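Local coordinates for protein ORF14 (Streptomyces clavuligerus, PDB 2WPX) that binds acetyl-CoA as a tandem GNAT protein of the clavulanic acid biosynthesis pathway and is probably an acyltransferase, at residues L25-L30 / L91-R96. Residues are numbered along the deposited sequence; the frame is centred on the assembly and turned at random.
With ACO (acetyl coenzyme *a), chain C.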
# COMPACT_ATOMS: atom_id res chain seq x y z
N LEU A 25 -7.05 -9.98 14.57
CA LEU A 25 -7.72 -8.69 14.35
C LEU A 25 -7.47 -7.80 15.58
O LEU A 25 -7.02 -6.63 15.42
CB LEU A 25 -9.23 -8.90 14.09
CG LEU A 25 -9.64 -9.60 12.78
CD1 LEU A 25 -11.15 -9.68 12.65
CD2 LEU A 25 -9.07 -8.79 11.62
N ASP A 26 -7.69 -8.36 16.78
CA ASP A 26 -7.38 -7.68 18.02
C ASP A 26 -5.93 -7.29 18.24
O ASP A 26 -5.62 -6.22 18.72
CB ASP A 26 -7.85 -8.53 19.17
CG ASP A 26 -9.34 -8.65 19.21
OD1 ASP A 26 -9.88 -9.56 19.89
OD2 ASP A 26 -9.98 -7.82 18.52
N LEU A 27 -5.02 -8.19 17.96
CA LEU A 27 -3.62 -7.84 18.03
C LEU A 27 -3.36 -6.59 17.19
O LEU A 27 -2.61 -5.70 17.60
CB LEU A 27 -2.80 -8.98 17.47
CG LEU A 27 -1.30 -8.75 17.27
CD1 LEU A 27 -0.69 -8.72 18.64
CD2 LEU A 27 -0.68 -9.84 16.39
N MET A 28 -3.94 -6.54 15.99
CA MET A 28 -3.67 -5.41 15.11
C MET A 28 -4.29 -4.12 15.66
O MET A 28 -3.60 -3.09 15.73
CB MET A 28 -4.10 -5.68 13.65
CG MET A 28 -3.13 -6.59 12.91
SD MET A 28 -3.65 -6.86 11.21
CE MET A 28 -5.22 -7.70 11.46
N ALA A 29 -5.57 -4.17 16.00
CA ALA A 29 -6.26 -3.01 16.59
C ALA A 29 -5.49 -2.43 17.78
O ALA A 29 -5.35 -1.21 17.93
CB ALA A 29 -7.67 -3.41 17.03
N LEU A 30 -4.98 -3.31 18.64
CA LEU A 30 -4.19 -2.86 19.79
C LEU A 30 -2.83 -2.31 19.41
O LEU A 30 -2.44 -1.27 19.93
CB LEU A 30 -4.12 -3.94 20.86
CG LEU A 30 -3.57 -3.77 22.27
CD1 LEU A 30 -2.05 -3.68 22.24
CD2 LEU A 30 -4.15 -2.58 23.07
N LEU A 91 4.60 -8.58 13.36
CA LEU A 91 4.03 -7.76 14.42
C LEU A 91 4.05 -8.50 15.80
O LEU A 91 3.73 -9.69 15.90
CB LEU A 91 2.59 -7.40 14.02
CG LEU A 91 1.72 -6.43 14.84
CD1 LEU A 91 0.42 -6.13 14.17
CD2 LEU A 91 1.38 -7.08 16.13
N VAL A 92 4.48 -7.80 16.84
CA VAL A 92 4.59 -8.40 18.16
C VAL A 92 3.69 -7.56 19.07
O VAL A 92 3.67 -6.33 18.96
CB VAL A 92 6.08 -8.45 18.60
CG1 VAL A 92 6.25 -8.82 20.06
CG2 VAL A 92 6.86 -9.44 17.77
N HIS A 93 2.87 -8.24 19.86
CA HIS A 93 1.96 -7.59 20.81
C HIS A 93 2.76 -6.57 21.65
O HIS A 93 3.78 -6.92 22.28
CB HIS A 93 1.28 -8.68 21.68
CG HIS A 93 0.33 -8.16 22.74
ND1 HIS A 93 -0.96 -8.66 22.90
CD2 HIS A 93 0.50 -7.26 23.75
CE1 HIS A 93 -1.55 -8.05 23.92
NE2 HIS A 93 -0.68 -7.20 24.45
N PRO A 94 2.28 -5.32 21.68
CA PRO A 94 2.92 -4.16 22.31
C PRO A 94 3.27 -4.42 23.74
O PRO A 94 4.16 -3.72 24.26
CB PRO A 94 1.84 -3.06 22.29
CG PRO A 94 0.61 -3.70 21.80
CD PRO A 94 1.02 -4.95 21.04
N GLY A 95 2.59 -5.39 24.36
CA GLY A 95 2.80 -5.75 25.75
C GLY A 95 3.85 -6.81 25.92
O GLY A 95 4.32 -7.02 27.04
N ARG A 96 4.29 -7.43 24.81
CA ARG A 96 5.27 -8.56 24.90
C ARG A 96 6.52 -8.34 24.08
O ARG A 96 7.13 -9.31 23.59
CB ARG A 96 4.62 -9.90 24.48
CG ARG A 96 3.25 -10.15 25.15
CD ARG A 96 3.36 -11.16 26.28
NE ARG A 96 4.21 -10.73 27.37
CZ ARG A 96 5.20 -11.45 27.92
NH1 ARG A 96 5.46 -12.67 27.51
NH2 ARG A 96 5.89 -10.94 28.92
N1A ACO C . 14.53 -0.08 20.07
C2A ACO C . 15.80 -0.42 19.87
N3A ACO C . 16.20 -1.65 19.52
C4A ACO C . 15.30 -2.61 19.31
C5A ACO C . 13.96 -2.28 19.49
C6A ACO C . 13.58 -1.00 19.87
N6A ACO C . 12.30 -0.71 20.03
N7A ACO C . 13.25 -3.37 19.25
C8A ACO C . 14.08 -4.33 18.87
N9A ACO C . 15.32 -3.88 18.92
C1B ACO C . 16.45 -4.77 18.57
C2B ACO C . 17.36 -5.19 19.72
O2B ACO C . 18.59 -5.63 19.16
C3B ACO C . 16.63 -6.39 20.23
O3B ACO C . 17.49 -7.36 20.79
P3B ACO C . 17.69 -7.34 22.37
O7A ACO C . 18.59 -8.52 23.06
O8A ACO C . 17.57 -5.94 23.01
O9A ACO C . 19.03 -6.75 22.03
C4B ACO C . 16.17 -7.10 18.94
O4B ACO C . 15.93 -6.04 17.98
C5B ACO C . 15.01 -7.60 19.84
O5B ACO C . 14.06 -8.08 19.11
P1A ACO C . 12.94 -8.88 19.76
O1A ACO C . 12.91 -10.26 18.95
O2A ACO C . 12.89 -9.00 21.28
O3A ACO C . 11.83 -7.82 19.47
P2A ACO C . 10.28 -7.67 19.40
O4A ACO C . 10.02 -6.54 20.45
O5A ACO C . 9.47 -8.87 19.74
O6A ACO C . 10.17 -6.94 17.92
CBP ACO C . 9.35 -5.17 16.45
CCP ACO C . 9.04 -6.53 17.12
CDP ACO C . 10.75 -5.25 17.04
CEP ACO C . 9.16 -5.84 15.14
CAP ACO C . 8.16 -4.59 17.26
OAP ACO C . 8.52 -3.28 17.57
C9P ACO C . 6.89 -4.48 16.39
O9P ACO C . 6.10 -5.41 16.32
N8P ACO C . 6.61 -3.27 15.91
C7P ACO C . 5.45 -3.00 15.04
C6P ACO C . 5.67 -3.87 13.81
C5P ACO C . 6.88 -3.50 12.97
O5P ACO C . 7.24 -2.34 12.80
N4P ACO C . 7.47 -4.51 12.40
C3P ACO C . 8.50 -4.29 11.42
C2P ACO C . 9.82 -4.92 11.84
S1P ACO C . 10.87 -4.49 10.43
C ACO C . 11.02 -6.05 9.73
O ACO C . 10.21 -6.91 10.05
CH3 ACO C . 12.20 -6.26 8.78
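Leu-27 and Leu-91 meet tip to tip where helix 18-33 of the GNAT fold packs on the end of strand 84-92, whose residues Leu-91 and Val-92 belong to the acetyl-CoA pocket. Leu-91 CD2 butts against the fork of Leu-27; it lies 3.4 Å from Leu-27 CG and is almost as close to Leu-27 CD2. The other branch of Leu-27, CD1, goes to His-93, just past the strand end, and rests 3.6 Å from His-93 CB. One leucine therefore spans the step from Leu-91 to His-93. CG of Leu-91 stands anti to its backbone N (chi1 -174°), and an extended chi2 (174°) carries CD1 on to Met-28. The two side chains cross at about a right angle, with Met-28 CG 3.8 Å from Leu-91 CD1; Met-28 also leans on Met-46 of helix 43-51. Further along, Leu-30 lies near Pro-94 in the type I beta turn from His-93 to Arg-96, but their modelled separation is too short to be trusted. Val-92 has its CB directed away from the helix, and its side chain touches Ile-101 and Leu-105 of helix 101-115. Its backbone N donates one of the hydrogen bonds to acetyl-CoA, meeting O9P at 2.9 Å with an N-H...O angle of 151°.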